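Local coordinates for protein MmeI (Methylophilus methylotrophus, PDB 5HR4) that acts as a Type IIL restriction-modification enzyme that binds DNA and probably methylates adenine at N6 with S-adenosyl-L-methionine as the methyl donor, at residues A[193-196]-A[197-201]; A[208-211]-A[212-216]. All blocks are in the same frame, centred on the assembly; numbering follows the deposited sequence.

Interaction 1 (A[193-196]-A[197-201]); sequences LLFC and LFAED. With CA (calcium ion), chain G.
Phe195 and Ala199, one helical turn apart, make the side-chain contact between 193-196 and 197-201: CB of Ala199 meets Phe195 CE1 at 4.0 Å, approaching the ring obliquely. The ring is carried there by a first torsion that sets CG anti to the backbone N (chi1 173°) and so sends it along the helix toward the next turn. Beneath this contact runs the regular i to i+4 bonding of an alpha-helix. Leu197 N donates to Leu193 O at 2.8 Å, and Phe198 N to Leu194 O at 3.0 Å in a nearly straight bond (168° at the hydrogen). Ala199 N gives its main bond to Phe195 O, at 2.8 Å and more bent (137°). The next bond is Glu200 N on Cys196 O, at 3.1 Å; this same carbonyl takes a second, weak bond from Ala199 N.

Beyond this, Asp201 turns its carboxylate to a calcium ion. OD1 and OD2 both bind, each at 2.4 Å, so the chelation fixes the rotation of the group. Water 1, Gln158 OE1 and the carbonyl oxygens of Cys283 and Leu285 complete the six atoms round the metal, and Trp287 N donates to Asp201 OD2 as a second-shell support. The adjacent buried Glu200 points its OE1 to the backbone N of Gln211.

Apolar side chains of this part of helix 183-200, in the helicase spacer region, are shared among neighbours: Leu197 packs on helix 273-283, Phe195 and Phe198 reach Leu428 of helix 416-440, and Cys196 touches Phe210 of helix 209-217.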
ATOM      1  N   LEU A 193      10.419 -24.224 -16.214  1.00 32.30           N
ATOM      2  CA  LEU A 193      10.561 -25.243 -15.173  1.00 29.76           C
ATOM      3  C   LEU A 193       9.336 -25.301 -14.277  1.00 33.05           C
ATOM      4  O   LEU A 193       8.903 -26.382 -13.856  1.00 33.51           O
ATOM      5  CB  LEU A 193      11.793 -24.962 -14.326  1.00 29.90           C
ATOM      6  CG  LEU A 193      13.069 -25.011 -15.143  1.00 32.83           C
ATOM      7  CD1 LEU A 193      14.167 -24.364 -14.321  1.00 36.20           C
ATOM      8  CD2 LEU A 193      13.396 -26.445 -15.453  1.00 28.10           C
ATOM      9  N   LEU A 194       8.781 -24.140 -13.946  1.00 33.27           N
ATOM     10  CA  LEU A 194       7.613 -24.116 -13.084  1.00 31.85           C
ATOM     11  C   LEU A 194       6.473 -24.894 -13.714  1.00 32.35           C
ATOM     12  O   LEU A 194       5.792 -25.681 -13.043  1.00 32.89           O
ATOM     13  CB  LEU A 194       7.203 -22.675 -12.829  1.00 28.55           C
ATOM     14  CG  LEU A 194       6.019 -22.515 -11.901  1.00 29.57           C
ATOM     15  CD1 LEU A 194       6.346 -23.118 -10.545  1.00 28.87           C
ATOM     16  CD2 LEU A 194       5.699 -21.037 -11.802  1.00 29.71           C
ATOM     17  N   PHE A 195       6.261 -24.695 -15.011  1.00 34.15           N
ATOM     18  CA  PHE A 195       5.217 -25.445 -15.696  1.00 32.76           C
ATOM     19  C   PHE A 195       5.518 -26.933 -15.658  1.00 29.40           C
ATOM     20  O   PHE A 195       4.620 -27.751 -15.451  1.00 34.15           O
ATOM     21  CB  PHE A 195       5.074 -24.953 -17.131  1.00 30.23           C
ATOM     22  CG  PHE A 195       4.146 -25.782 -17.963  1.00 30.06           C
ATOM     23  CD1 PHE A 195       4.593 -26.934 -18.583  1.00 26.46           C
ATOM     24  CD2 PHE A 195       2.833 -25.398 -18.139  1.00 28.95           C
ATOM     25  CE1 PHE A 195       3.755 -27.695 -19.339  1.00 32.02           C
ATOM     26  CE2 PHE A 195       1.979 -26.155 -18.907  1.00 33.30           C
ATOM     27  CZ  PHE A 195       2.439 -27.309 -19.511  1.00 34.49           C
ATOM     28  N   CYS A 196       6.774 -27.310 -15.846  1.00 30.84           N
ATOM     29  CA  CYS A 196       7.089 -28.731 -15.782  1.00 34.97           C
ATOM     30  C   CYS A 196       6.819 -29.293 -14.388  1.00 33.86           C
ATOM     31  O   CYS A 196       6.312 -30.414 -14.260  1.00 27.76           O
ATOM     32  CB  CYS A 196       8.534 -28.972 -16.216  1.00 30.71           C
ATOM     33  SG  CYS A 196       8.778 -28.723 -17.991  1.00 36.88           S
ATOM     34  N   LEU A 197       7.135 -28.533 -13.330  1.00 30.12           N
ATOM     35  CA  LEU A 197       6.899 -29.055 -11.988  1.00 31.27           C
ATOM     36  C   LEU A 197       5.412 -29.265 -11.748  1.00 29.81           C
ATOM     37  O   LEU A 197       5.002 -30.294 -11.204  1.00 29.36           O
ATOM     38  CB  LEU A 197       7.497 -28.126 -10.934  1.00 30.65           C
ATOM     39  CG  LEU A 197       9.021 -28.072 -10.972  1.00 33.37           C
ATOM     40  CD1 LEU A 197       9.510 -26.914 -10.162  1.00 33.10           C
ATOM     41  CD2 LEU A 197       9.606 -29.368 -10.455  1.00 33.85           C
ATOM     42  N   PHE A 198       4.586 -28.324 -12.198  1.00 29.62           N
ATOM     43  CA  PHE A 198       3.143 -28.492 -12.092  1.00 32.95           C
ATOM     44  C   PHE A 198       2.648 -29.647 -12.963  1.00 33.24           C
ATOM     45  O   PHE A 198       1.728 -30.383 -12.572  1.00 28.85           O
ATOM     46  CB  PHE A 198       2.454 -27.182 -12.476  1.00 30.87           C
ATOM     47  CG  PHE A 198       0.962 -27.285 -12.578  1.00 29.36           C
ATOM     48  CD1 PHE A 198       0.171 -27.203 -11.438  1.00 31.81           C
ATOM     49  CD2 PHE A 198       0.344 -27.465 -13.815  1.00 25.25           C
ATOM     50  CE1 PHE A 198      -1.225 -27.277 -11.522  1.00 24.53           C
ATOM     51  CE2 PHE A 198      -1.036 -27.542 -13.913  1.00 31.02           C
ATOM     52  CZ  PHE A 198      -1.829 -27.451 -12.758  1.00 28.75           C
ATOM     53  N   ALA A 199       3.256 -29.831 -14.139  1.00 27.34           N
ATOM     54  CA  ALA A 199       2.703 -30.755 -15.121  1.00 28.89           C
ATOM     55  C   ALA A 199       2.884 -32.208 -14.706  1.00 35.37           C
ATOM     56  O   ALA A 199       2.001 -33.039 -14.964  1.00 39.53           O
ATOM     57  CB  ALA A 199       3.329 -30.518 -16.495  1.00 35.13           C
ATOM     58  N   GLU A 200       4.016 -32.556 -14.087  1.00 32.17           N
ATOM     59  CA  GLU A 200       4.210 -33.964 -13.751  1.00 36.83           C
ATOM     60  C   GLU A 200       3.341 -34.395 -12.572  1.00 41.73           C
ATOM     61  O   GLU A 200       3.097 -35.598 -12.402  1.00 40.51           O
ATOM     62  CB  GLU A 200       5.678 -34.266 -13.461  1.00 33.75           C
ATOM     63  CG  GLU A 200       6.263 -33.574 -12.251  1.00 39.76           C
ATOM     64  CD  GLU A 200       7.747 -33.916 -12.090  1.00 48.32           C
ATOM     65  OE1 GLU A 200       8.158 -34.938 -12.697  1.00 45.22           O
ATOM     66  OE2 GLU A 200       8.489 -33.187 -11.369  1.00 48.10           O
ATOM     67  N   ASP A 201       2.855 -33.439 -11.780  1.00 37.04           N
ATOM     68  CA  ASP A 201       2.018 -33.694 -10.618  1.00 36.99           C
ATOM     69  C   ASP A 201       0.536 -33.632 -10.954  1.00 43.09           C
ATOM     70  O   ASP A 201      -0.313 -33.750 -10.062  1.00 42.78           O
ATOM     71  CB  ASP A 201       2.352 -32.690  -9.518  1.00 32.83           C
ATOM     72  CG  ASP A 201       3.622 -33.026  -8.819  1.00 34.07           C
ATOM     73  OD1 ASP A 201       4.077 -34.178  -9.026  1.00 35.34           O
ATOM     74  OD2 ASP A 201       4.146 -32.162  -8.073  1.00 32.01           O
TER
HETATM   75 CA    CA G1001       6.021 -33.663  -7.674  1.00 39.08          CA
HETATM   76  O   HOH W   1       7.047 -35.363  -9.032  1.00 36.75           O

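Interaction 2 (A[208-211]-A[212-216])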
ATOM      1  N   SER A 208       5.025 -37.754 -12.541  1.00 39.56           N
ATOM      2  CA  SER A 208       6.439 -37.675 -12.180  1.00 41.49           C
ATOM      3  C   SER A 208       7.383 -37.893 -13.365  1.00 41.23           C
ATOM      4  O   SER A 208       8.558 -38.215 -13.170  1.00 41.78           O
ATOM      5  CB  SER A 208       6.766 -38.663 -11.055  1.00 39.56           C
ATOM      6  OG  SER A 208       6.172 -38.243  -9.836  1.00 49.08           O
ATOM      7  N   LEU A 209       6.914 -37.703 -14.599  1.00 36.53           N
ATOM      8  CA  LEU A 209       7.753 -38.023 -15.750  1.00 39.34           C
ATOM      9  C   LEU A 209       8.987 -37.131 -15.800  1.00 41.96           C
ATOM     10  O   LEU A 209      10.093 -37.596 -16.094  1.00 39.49           O
ATOM     11  CB  LEU A 209       6.949 -37.886 -17.032  1.00 37.78           C
ATOM     12  CG  LEU A 209       7.579 -38.663 -18.169  1.00 35.77           C
ATOM     13  CD1 LEU A 209       7.362 -40.141 -17.942  1.00 35.52           C
ATOM     14  CD2 LEU A 209       6.972 -38.208 -19.473  1.00 37.73           C
ATOM     15  N   PHE A 210       8.816 -35.847 -15.495  1.00 42.58           N
ATOM     16  CA  PHE A 210       9.949 -34.939 -15.426  1.00 37.06           C
ATOM     17  C   PHE A 210      10.951 -35.398 -14.381  1.00 39.43           C
ATOM     18  O   PHE A 210      12.151 -35.487 -14.656  1.00 42.58           O
ATOM     19  CB  PHE A 210       9.469 -33.523 -15.126  1.00 35.78           C
ATOM     20  CG  PHE A 210      10.543 -32.501 -15.210  1.00 36.88           C
ATOM     21  CD1 PHE A 210      11.442 -32.519 -16.265  1.00 36.68           C
ATOM     22  CD2 PHE A 210      10.662 -31.517 -14.245  1.00 36.21           C
ATOM     23  CE1 PHE A 210      12.445 -31.590 -16.346  1.00 34.76           C
ATOM     24  CE2 PHE A 210      11.655 -30.575 -14.327  1.00 32.54           C
ATOM     25  CZ  PHE A 210      12.547 -30.609 -15.380  1.00 38.03           C
ATOM     26  N   GLN A 211      10.474 -35.695 -13.169  1.00 43.20           N
ATOM     27  CA  GLN A 211      11.388 -36.099 -12.107  1.00 40.42           C
ATOM     28  C   GLN A 211      12.096 -37.395 -12.460  1.00 41.59           C
ATOM     29  O   GLN A 211      13.313 -37.517 -12.276  1.00 42.65           O
ATOM     30  CB  GLN A 211      10.652 -36.251 -10.773  1.00 42.26           C
ATOM     31  CG  GLN A 211      11.590 -36.723  -9.655  1.00 39.49           C
ATOM     32  CD  GLN A 211      10.897 -36.895  -8.323  1.00 45.79           C
ATOM     33  OE1 GLN A 211       9.919 -36.212  -8.031  1.00 49.01           O
ATOM     34  NE2 GLN A 211      11.404 -37.811  -7.499  1.00 44.86           N
ATOM     35  N   GLU A 212      11.355 -38.374 -12.981  1.00 42.06           N
ATOM     36  CA  GLU A 212      11.979 -39.650 -13.303  1.00 44.56           C
ATOM     37  C   GLU A 212      13.053 -39.472 -14.362  1.00 43.80           C
ATOM     38  O   GLU A 212      14.137 -40.059 -14.257  1.00 44.65           O
ATOM     39  CB  GLU A 212      10.925 -40.659 -13.755  1.00 44.60           C
ATOM     40  CG  GLU A 212      10.016 -41.137 -12.619  1.00 50.40           C
ATOM     41  CD  GLU A 212       8.685 -41.713 -13.107  1.00 59.64           C
ATOM     42  OE1 GLU A 212       8.627 -42.222 -14.259  1.00 55.28           O
ATOM     43  OE2 GLU A 212       7.697 -41.642 -12.332  1.00 62.74           O
ATOM     44  N   TYR A 213      12.787 -38.640 -15.372  1.00 42.04           N
ATOM     45  CA  TYR A 213      13.776 -38.435 -16.424  1.00 38.42           C
ATOM     46  C   TYR A 213      15.067 -37.885 -15.838  1.00 42.86           C
ATOM     47  O   TYR A 213      16.152 -38.443 -16.050  1.00 45.37           O
ATOM     48  CB  TYR A 213      13.222 -37.504 -17.508  1.00 32.70           C
ATOM     49  CG  TYR A 213      14.158 -37.361 -18.685  1.00 41.21           C
ATOM     50  CD1 TYR A 213      13.983 -38.116 -19.844  1.00 42.97           C
ATOM     51  CD2 TYR A 213      15.234 -36.481 -18.636  1.00 35.03           C
ATOM     52  CE1 TYR A 213      14.858 -37.985 -20.918  1.00 39.54           C
ATOM     53  CE2 TYR A 213      16.104 -36.349 -19.690  1.00 34.89           C
ATOM     54  CZ  TYR A 213      15.922 -37.098 -20.826  1.00 41.79           C
ATOM     55  OH  TYR A 213      16.809 -36.938 -21.872  1.00 44.24           O
ATOM     56  N   ILE A 214      14.962 -36.797 -15.074  1.00 41.17           N
ATOM     57  CA  ILE A 214      16.124 -36.224 -14.408  1.00 38.38           C
ATOM     58  C   ILE A 214      16.837 -37.280 -13.566  1.00 42.23           C
ATOM     59  O   ILE A 214      18.067 -37.398 -13.597  1.00 46.44           O
ATOM     60  CB  ILE A 214      15.685 -35.007 -13.571  1.00 37.34           C
ATOM     61  CG1 ILE A 214      14.960 -33.997 -14.461  1.00 35.73           C
ATOM     62  CG2 ILE A 214      16.870 -34.334 -12.904  1.00 38.23           C
ATOM     63  CD1 ILE A 214      14.476 -32.782 -13.723  1.00 28.14           C
ATOM     64  N   GLU A 215      16.085 -38.083 -12.819  1.00 45.94           N
ATOM     65  CA  GLU A 215      16.729 -39.059 -11.946  1.00 46.42           C
ATOM     66  C   GLU A 215      17.389 -40.206 -12.707  1.00 45.83           C
ATOM     67  O   GLU A 215      18.305 -40.838 -12.167  1.00 48.79           O
ATOM     68  CB  GLU A 215      15.722 -39.624 -10.947  1.00 45.25           C
ATOM     69  CG  GLU A 215      15.269 -38.634  -9.878  1.00 48.89           C
ATOM     70  CD  GLU A 215      14.128 -39.175  -9.020  1.00 49.98           C
ATOM     71  OE1 GLU A 215      13.576 -40.242  -9.378  1.00 50.88           O
ATOM     72  OE2 GLU A 215      13.783 -38.533  -7.991  1.00 57.67           O
ATOM     73  N   THR A 216      16.970 -40.493 -13.934  1.00 38.72           N
ATOM     74  CA  THR A 216      17.465 -41.680 -14.620  1.00 44.27           C
ATOM     75  C   THR A 216      18.354 -41.369 -15.818  1.00 47.32           C
ATOM     76  O   THR A 216      19.297 -42.119 -16.099  1.00 42.46           O
ATOM     77  CB  THR A 216      16.287 -42.559 -15.070  1.00 43.19           C
ATOM     78  OG1 THR A 216      15.510 -41.858 -16.046  1.00 45.57           O
ATOM     79  CG2 THR A 216      15.388 -42.912 -13.886  1.00 36.43           C
TER
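The Phe210 ring carries the methyl CD1 of Ile214 over one face, 3.5 Å from the centroid and 20° off the normal, a CH-pi contact displaced toward the CZ side of the rim. The two side chains lean in opposite senses to meet: Phe210, its CG turned opposite the backbone N (chi1 -173°), brings its ring toward the C-terminal end of the helix, while the extended CG1-CD1 branch of Ile214 reaches back toward the N-terminal end. Glu200, Leu232 and Cys283 also pack against Phe210, which is buried.

The amide of Gln211 and the carboxylate of Glu215 are the second meeting of side chains. They too are one turn apart, their planes 75° to each other, and NE2 of Gln211 donates to Glu215 OE2, meeting the oxygen from above the carboxylate plane; the exact length of this bond is doubtful at this resolution. A leucine in place of Gln211 would lack NE2 and would probably leave the Glu215 carboxylate without this mate and freer to turn.

Backbone bonds hold the turn beneath: Glu212 N to Ser208 O at 2.8 Å, then Ile214 N to Phe210 O at 3.1 Å. Ser208 occupies the N-cap position, yet its side chain makes no capping bond; the Glu212 chain packs back alongside it, OE2 near its CB.

The chemistry is thus divided: an apolar CH-pi contact on the buried side, and a neutral amide, lying beside Gln158 and Cys283 of the calcium site, that serves the exposed Glu215. The negative charge of Glu212, in the first turn of helix 209-217, is likely to be eased by the helix dipole.

Followed from the N terminus, the two contacts come in series, neither nesting in nor crossing the other. Interaction 1 closes the last turns of helix 183-200; a short loop then leads to interaction 2, which winds up the first turns of helix 209-217, both within the helicase spacer region. Their centres lie 11 Å apart, and Glu200 bridges them: its carbonyl O is 2.9 Å from Ser208 N, a probable hydrogen bond, while its carboxylate reaches the start of the second helix. Glu200 thus ties the two ends of the connecting loop together. Both helices also rest on helix 273-283, whose Cys283 supplies a calcium ligand, so the pair packs beside the calcium site, to which Asp201 contributes.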